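Local structure of putative SnoaL-like polyketide cyclase (Jannaschia sp., 3KKG) at residues Gln10-Val15 / Glu76-Glu81; Arg17-Gly22 / Leu71-Glu76. The protein is of unproven function but is probably a polyketide cyclase or related enzyme of the SnoaL-like family. One frame throughout, in Å; residues are numbered along the deposited sequence.

Contact 1 (Gln10-Val15 / Glu76-Glu81); sequences QNVETV and ENVTVE
Val12 of the helix sets its two methyls on two valines of the outermost strand of this chain's sheet, and the contact between Gln10-Val15 and Glu76-Glu81 is wholly apolar. CG1 of Val12 meets CG1 of Val78 tip to tip at 3.8 Å. The other branch does more: Val12 CG2 comes within 3.6 Å of Val80 CG1 and equally close to the CB of the same valine, the two side chains meeting at a slant, and it also brushes Val78 CG1. The torsion of Val12 (chi1 170°) decides which methyl goes where: CG1, beside the carbonyl carbon, reaches Val78 alone, while CG2, beside the backbone N, is the branch turned to Val80. Val78 and Val80 are two apart on the strand, which puts both on its helix-facing side, while Thr79 between them points away.

No hydrogen bond joins the two segments. Polar ties lie just beyond them: Asn11 ND2 donates to Gly82 O and to Asp83 OD1, holding the helix to the turn that follows the strand. On the strand, Glu76 and Asn77 both face Gln88 in a classic beta bulge.

Arg4 packs on Val12, Val78 and Val80, and Val15 continues the apolar layer onto Val87, Phe117 and Leu119. Helix 6-16 packs against the sheet beside strand 72-81, whose Val80 N bonds to Glu81 OE1 of the second subunit.

Contact 2 (Arg17-Gly22 / Leu71-Glu76); sequences RLFDEG and LEVVVE
The Phe19 ring is met at its edge, near its own plane, by Val73 CG2, whose closest approach is to CD2 at 4.0 Å. Val75 arrives from an oblique direction: its CG2 lies 4.0 Å from both CB and CG of Phe19, at the root of the ring. Each valine side chain crosses that of Phe19 at about a right angle. In the alpha+beta fold of the NTF2 clan, this joins the loop after helix 6-16 to strand 72-81, outermost in this chain's curved sheet. The phenylalanine CG stands anti to its own carbonyl carbon (chi1 -65°), which places the ring beside the backbone N, where CD2 meets Val73. A second touch involves the backbone: Phe19 O is 3.7 Å from Val73 CG1. Val73 therefore uses both branches, one on the ring and one on the backbone, whereas Val74 points to the other side of the strand.

Beyond the two segments, Phe19 also rests on Val87, Thr115 and Phe117, so its side chain touches residues of strands 72-81, 84-94 and 108-120. Leu71 O accepts a bond from Trp23 NE1, a second link between this loop and the start of the strand.

The loop itself is tightly turned. Arg17 O takes two backbone bonds, from Asp20 N and from Gly22 N, the latter at 2.8 Å. On the flank remote from the strand, a salt bridge ties Arg17 to Glu21. The acceptor lies in the guanidinium plane, yet the N-H comes down onto the carboxylate from well above its plane, 48° out. The bond from Arg17 NE to Glu21 OE2 is short and nearly straight, 2.8 Å and 172°.

Overall arrangement
Contacts 1 and 2 divide strand 72-81 between them, with Glu76 common to both ranges and their centres about 12 Å apart. Along the chain, helix 6-16 runs into the loop at 17-22, while the strand runs the other way, so that the loop after the helix meets the earlier part of the strand, the helix its later part. Contact 1 is buried and lies about 14 Å from the centre of the chain; contact 2 lies about 8 Å from it, yet its touching residues are all partly exposed. Strand 84-94, paired with 72-81, serves both: its Val87 touches Val15 and Phe19. At the join, Glu76 OE2 forms a salt bridge with Arg128 NH1 of the second subunit, tying this shared strand into the dimer.

Contact 1 (Gln10-Val15 / Glu76-Glu81)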
loop_
_atom_site.group_PDB
_atom_site.type_symbol
_atom_site.label_atom_id
_atom_site.label_comp_id
_atom_site.label_asym_id
_atom_site.label_seq_id
_atom_site.Cartn_x
_atom_site.Cartn_y
_atom_site.Cartn_z
ATOM N N GLN A 10 16.635 -11.317 10.258
ATOM C CA GLN A 10 15.833 -12.517 10.500
ATOM C C GLN A 10 14.349 -12.272 10.228
ATOM O O GLN A 10 13.663 -13.123 9.657
ATOM C CB GLN A 10 16.033 -13.063 11.900
ATOM C CG GLN A 10 15.322 -14.419 12.087
ATOM C CD GLN A 10 15.777 -15.485 11.085
ATOM O OE1 GLN A 10 16.958 -15.892 11.105
ATOM N NE2 GLN A 10 14.867 -15.932 10.207
ATOM N N ASN A 11 13.881 -11.059 10.557
ATOM C CA ASN A 11 12.491 -10.707 10.278
ATOM C C ASN A 11 12.259 -10.783 8.779
ATOM O O ASN A 11 11.211 -11.291 8.324
ATOM C CB ASN A 11 12.228 -9.308 10.783
ATOM C CG ASN A 11 11.924 -9.253 12.290
ATOM O OD1 ASN A 11 11.738 -10.270 12.946
ATOM N ND2 ASN A 11 11.845 -8.012 12.812
ATOM N N VAL A 12 13.206 -10.228 7.993
ATOM C CA VAL A 12 13.072 -10.267 6.530
ATOM C C VAL A 12 13.074 -11.689 5.984
ATOM O O VAL A 12 12.281 -12.057 5.106
ATOM C CB VAL A 12 14.143 -9.378 5.843
ATOM C CG1 VAL A 12 14.147 -9.622 4.327
ATOM C CG2 VAL A 12 13.836 -7.872 6.117
ATOM N N GLU A 13 14.031 -12.461 6.479
ATOM C CA GLU A 13 14.117 -13.847 6.017
ATOM C C GLU A 13 12.807 -14.601 6.275
ATOM O O GLU A 13 12.273 -15.340 5.405
ATOM C CB GLU A 13 15.312 -14.552 6.656
ATOM C CG GLU A 13 16.683 -13.990 6.184
ATOM C CD GLU A 13 17.884 -14.700 6.823
ATOM O OE1 GLU A 13 17.740 -15.886 7.179
ATOM O OE2 GLU A 13 18.975 -14.104 6.879
ATOM N N THR A 14 12.278 -14.433 7.466
ATOM C CA THR A 14 11.015 -15.072 7.838
ATOM C C THR A 14 9.869 -14.606 6.944
ATOM O O THR A 14 9.110 -15.445 6.421
ATOM C CB THR A 14 10.737 -14.837 9.322
ATOM O OG1 THR A 14 11.734 -15.537 10.081
ATOM C CG2 THR A 14 9.288 -15.254 9.745
ATOM N N VAL A 15 9.739 -13.301 6.742
ATOM C CA VAL A 15 8.665 -12.794 5.898
ATOM C C VAL A 15 8.782 -13.222 4.439
ATOM O O VAL A 15 7.793 -13.570 3.775
ATOM C CB VAL A 15 8.586 -11.248 5.987
ATOM C CG1 VAL A 15 7.820 -10.708 4.831
ATOM C CG2 VAL A 15 8.027 -10.853 7.353
ATOM N N GLU A 76 9.831 -6.814 -5.485
ATOM C CA GLU A 76 10.730 -5.794 -5.964
ATOM C C GLU A 76 11.212 -4.728 -5.030
ATOM O O GLU A 76 12.067 -3.931 -5.444
ATOM C CB GLU A 76 10.198 -5.059 -7.101
ATOM C CG GLU A 76 8.931 -4.481 -6.860
ATOM C CD GLU A 76 8.620 -3.576 -8.022
ATOM O OE1 GLU A 76 8.118 -4.172 -9.033
ATOM O OE2 GLU A 76 8.854 -2.347 -7.924
ATOM N N ASN A 77 10.726 -4.733 -3.815
ATOM C CA ASN A 77 11.383 -3.918 -2.797
ATOM C C ASN A 77 11.098 -4.515 -1.443
ATOM O O ASN A 77 9.953 -4.933 -1.209
ATOM C CB ASN A 77 10.960 -2.444 -2.908
ATOM C CG ASN A 77 11.725 -1.563 -1.947
ATOM O OD1 ASN A 77 11.340 -1.435 -0.820
ATOM N ND2 ASN A 77 12.874 -1.129 -2.367
ATOM N N VAL A 78 12.094 -4.585 -0.552
ATOM C CA VAL A 78 11.920 -4.966 0.829
ATOM C C VAL A 78 12.505 -3.814 1.685
ATOM O O VAL A 78 13.661 -3.393 1.483
ATOM C CB VAL A 78 12.628 -6.248 1.180
ATOM C CG1 VAL A 78 12.506 -6.576 2.657
ATOM C CG2 VAL A 78 12.117 -7.385 0.243
ATOM N N THR A 79 11.709 -3.328 2.613
ATOM C CA THR A 79 12.123 -2.302 3.544
ATOM C C THR A 79 11.819 -2.776 4.923
ATOM O O THR A 79 10.650 -3.059 5.251
ATOM C CB THR A 79 11.411 -0.997 3.199
ATOM O OG1 THR A 79 11.936 -0.527 1.957
ATOM C CG2 THR A 79 11.593 0.126 4.286
ATOM N N VAL A 80 12.807 -2.789 5.799
ATOM C CA VAL A 80 12.580 -3.205 7.168
ATOM C C VAL A 80 13.116 -2.176 8.133
ATOM O O VAL A 80 14.208 -1.667 7.943
ATOM C CB VAL A 80 13.230 -4.609 7.478
ATOM C CG1 VAL A 80 14.724 -4.591 7.159
ATOM C CG2 VAL A 80 12.999 -5.047 8.923
ATOM N N GLU A 81 12.341 -1.910 9.186
ATOM C CA GLU A 81 12.801 -1.171 10.367
ATOM C C GLU A 81 12.278 -1.888 11.590
ATOM O O GLU A 81 11.062 -1.970 11.831
ATOM C CB GLU A 81 12.320 0.263 10.349
ATOM C CG GLU A 81 12.988 1.074 11.459
ATOM C CD GLU A 81 12.656 2.524 11.473
ATOM O OE1 GLU A 81 11.699 2.964 10.831
ATOM O OE2 GLU A 81 13.336 3.234 12.270
#

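Contact 2 (Arg17-Gly22 / Leu71-Glu76)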
loop_
_atom_site.group_PDB
_atom_site.type_symbol
_atom_site.label_atom_id
_atom_site.label_comp_id
_atom_site.label_asym_id
_atom_site.label_seq_id
_atom_site.Cartn_x
_atom_site.Cartn_y
_atom_site.Cartn_z
ATOM N N ARG A 17 9.777 -15.900 3.140
ATOM C CA ARG A 17 9.274 -17.262 2.925
ATOM C C ARG A 17 7.828 -17.248 2.483
ATOM O O ARG A 17 7.408 -18.113 1.709
ATOM C CB ARG A 17 9.409 -18.109 4.185
ATOM C CG ARG A 17 10.801 -18.322 4.641
ATOM C CD ARG A 17 10.911 -19.321 5.791
ATOM N NE ARG A 17 10.420 -20.642 5.387
ATOM C CZ ARG A 17 9.705 -21.464 6.150
ATOM N NH1 ARG A 17 9.362 -21.142 7.392
ATOM N NH2 ARG A 17 9.340 -22.644 5.661
ATOM N N LEU A 18 7.068 -16.223 2.899
ATOM C CA LEU A 18 5.665 -16.133 2.539
ATOM C C LEU A 18 5.436 -15.797 1.072
ATOM O O LEU A 18 4.329 -15.909 0.573
ATOM C CB LEU A 18 4.975 -15.080 3.407
ATOM C CG LEU A 18 5.023 -15.338 4.920
ATOM C CD1 LEU A 18 4.509 -14.165 5.735
ATOM C CD2 LEU A 18 4.231 -16.665 5.237
ATOM N N PHE A 19 6.495 -15.418 0.378
ATOM C CA PHE A 19 6.440 -15.083 -1.030
ATOM C C PHE A 19 6.997 -16.210 -1.916
ATOM O O PHE A 19 7.045 -16.045 -3.132
ATOM C CB PHE A 19 7.141 -13.750 -1.323
ATOM C CG PHE A 19 6.428 -12.586 -0.662
ATOM C CD1 PHE A 19 6.644 -12.287 0.675
ATOM C CD2 PHE A 19 5.436 -11.929 -1.344
ATOM C CE1 PHE A 19 5.931 -11.270 1.272
ATOM C CE2 PHE A 19 4.719 -10.880 -0.734
ATOM C CZ PHE A 19 4.966 -10.593 0.575
ATOM N N ASP A 20 7.399 -17.316 -1.288
ATOM C CA ASP A 20 7.940 -18.489 -2.000
ATOM C C ASP A 20 7.201 -19.716 -1.487
ATOM O O ASP A 20 6.104 -20.030 -1.977
ATOM C CB ASP A 20 9.474 -18.541 -1.830
ATOM C CG ASP A 20 10.090 -19.737 -2.502
ATOM O OD1 ASP A 20 9.563 -20.146 -3.531
ATOM O OD2 ASP A 20 11.165 -20.118 -2.013
ATOM N N GLU A 21 7.756 -20.422 -0.512
ATOM C CA GLU A 21 7.101 -21.641 -0.014
ATOM C C GLU A 21 5.730 -21.385 0.655
ATOM O O GLU A 21 4.868 -22.269 0.703
ATOM C CB GLU A 21 7.998 -22.399 0.948
ATOM C CG GLU A 21 8.556 -21.622 2.128
ATOM C CD GLU A 21 9.976 -21.055 1.896
ATOM O OE1 GLU A 21 10.237 -20.327 0.895
ATOM O OE2 GLU A 21 10.849 -21.338 2.748
ATOM N N GLY A 22 5.533 -20.169 1.177
ATOM C CA GLY A 22 4.285 -19.775 1.831
ATOM C C GLY A 22 3.341 -18.988 0.943
ATOM O O GLY A 22 2.359 -18.431 1.421
ATOM N N LEU A 71 -1.416 -17.416 -9.686
ATOM C CA LEU A 71 -0.864 -16.067 -9.499
ATOM C C LEU A 71 0.620 -16.155 -9.189
ATOM O O LEU A 71 1.049 -16.898 -8.313
ATOM C CB LEU A 71 -1.597 -15.378 -8.357
ATOM C CG LEU A 71 -1.444 -13.853 -8.303
ATOM C CD1 LEU A 71 -2.038 -13.146 -9.494
ATOM C CD2 LEU A 71 -2.138 -13.375 -7.034
ATOM N N GLU A 72 1.369 -15.349 -9.938
ATOM C CA GLU A 72 2.798 -15.180 -9.730
ATOM C C GLU A 72 3.116 -13.883 -9.036
ATOM O O GLU A 72 2.531 -12.858 -9.338
ATOM C CB GLU A 72 3.552 -15.225 -11.060
ATOM C CG GLU A 72 3.470 -16.595 -11.744
ATOM C CD GLU A 72 4.120 -16.600 -13.135
ATOM O OE1 GLU A 72 4.668 -15.561 -13.557
ATOM O OE2 GLU A 72 3.969 -17.600 -13.828
ATOM N N VAL A 73 4.076 -13.947 -8.127
ATOM C CA VAL A 73 4.566 -12.762 -7.418
ATOM C C VAL A 73 6.053 -12.578 -7.663
ATOM O O VAL A 73 6.810 -13.514 -7.570
ATOM C CB VAL A 73 4.153 -12.791 -5.889
ATOM C CG1 VAL A 73 4.760 -13.983 -5.159
ATOM C CG2 VAL A 73 4.512 -11.452 -5.235
ATOM N N VAL A 74 6.429 -11.328 -7.962
ATOM C CA VAL A 74 7.839 -10.933 -8.076
ATOM C C VAL A 74 8.074 -9.825 -7.070
ATOM O O VAL A 74 7.519 -8.716 -7.181
ATOM C CB VAL A 74 8.211 -10.501 -9.488
ATOM C CG1 VAL A 74 9.702 -10.110 -9.526
ATOM C CG2 VAL A 74 8.006 -11.638 -10.492
ATOM N N VAL A 75 8.888 -10.108 -6.055
ATOM C CA VAL A 75 9.249 -9.129 -5.058
ATOM C C VAL A 75 10.128 -8.092 -5.708
ATOM O O VAL A 75 11.122 -8.428 -6.409
ATOM C CB VAL A 75 9.944 -9.800 -3.856
ATOM C CG1 VAL A 75 10.516 -8.704 -2.916
ATOM C CG2 VAL A 75 8.991 -10.737 -3.086
ATOM N N GLU A 76 9.831 -6.814 -5.485
ATOM C CA GLU A 76 10.730 -5.794 -5.964
ATOM C C GLU A 76 11.212 -4.728 -5.030
ATOM O O GLU A 76 12.067 -3.931 -5.444
ATOM C CB GLU A 76 10.198 -5.059 -7.101
ATOM C CG GLU A 76 8.931 -4.481 -6.860
ATOM C CD GLU A 76 8.620 -3.576 -8.022
ATOM O OE1 GLU A 76 8.118 -4.172 -9.033
ATOM O OE2 GLU A 76 8.854 -2.347 -7.924
#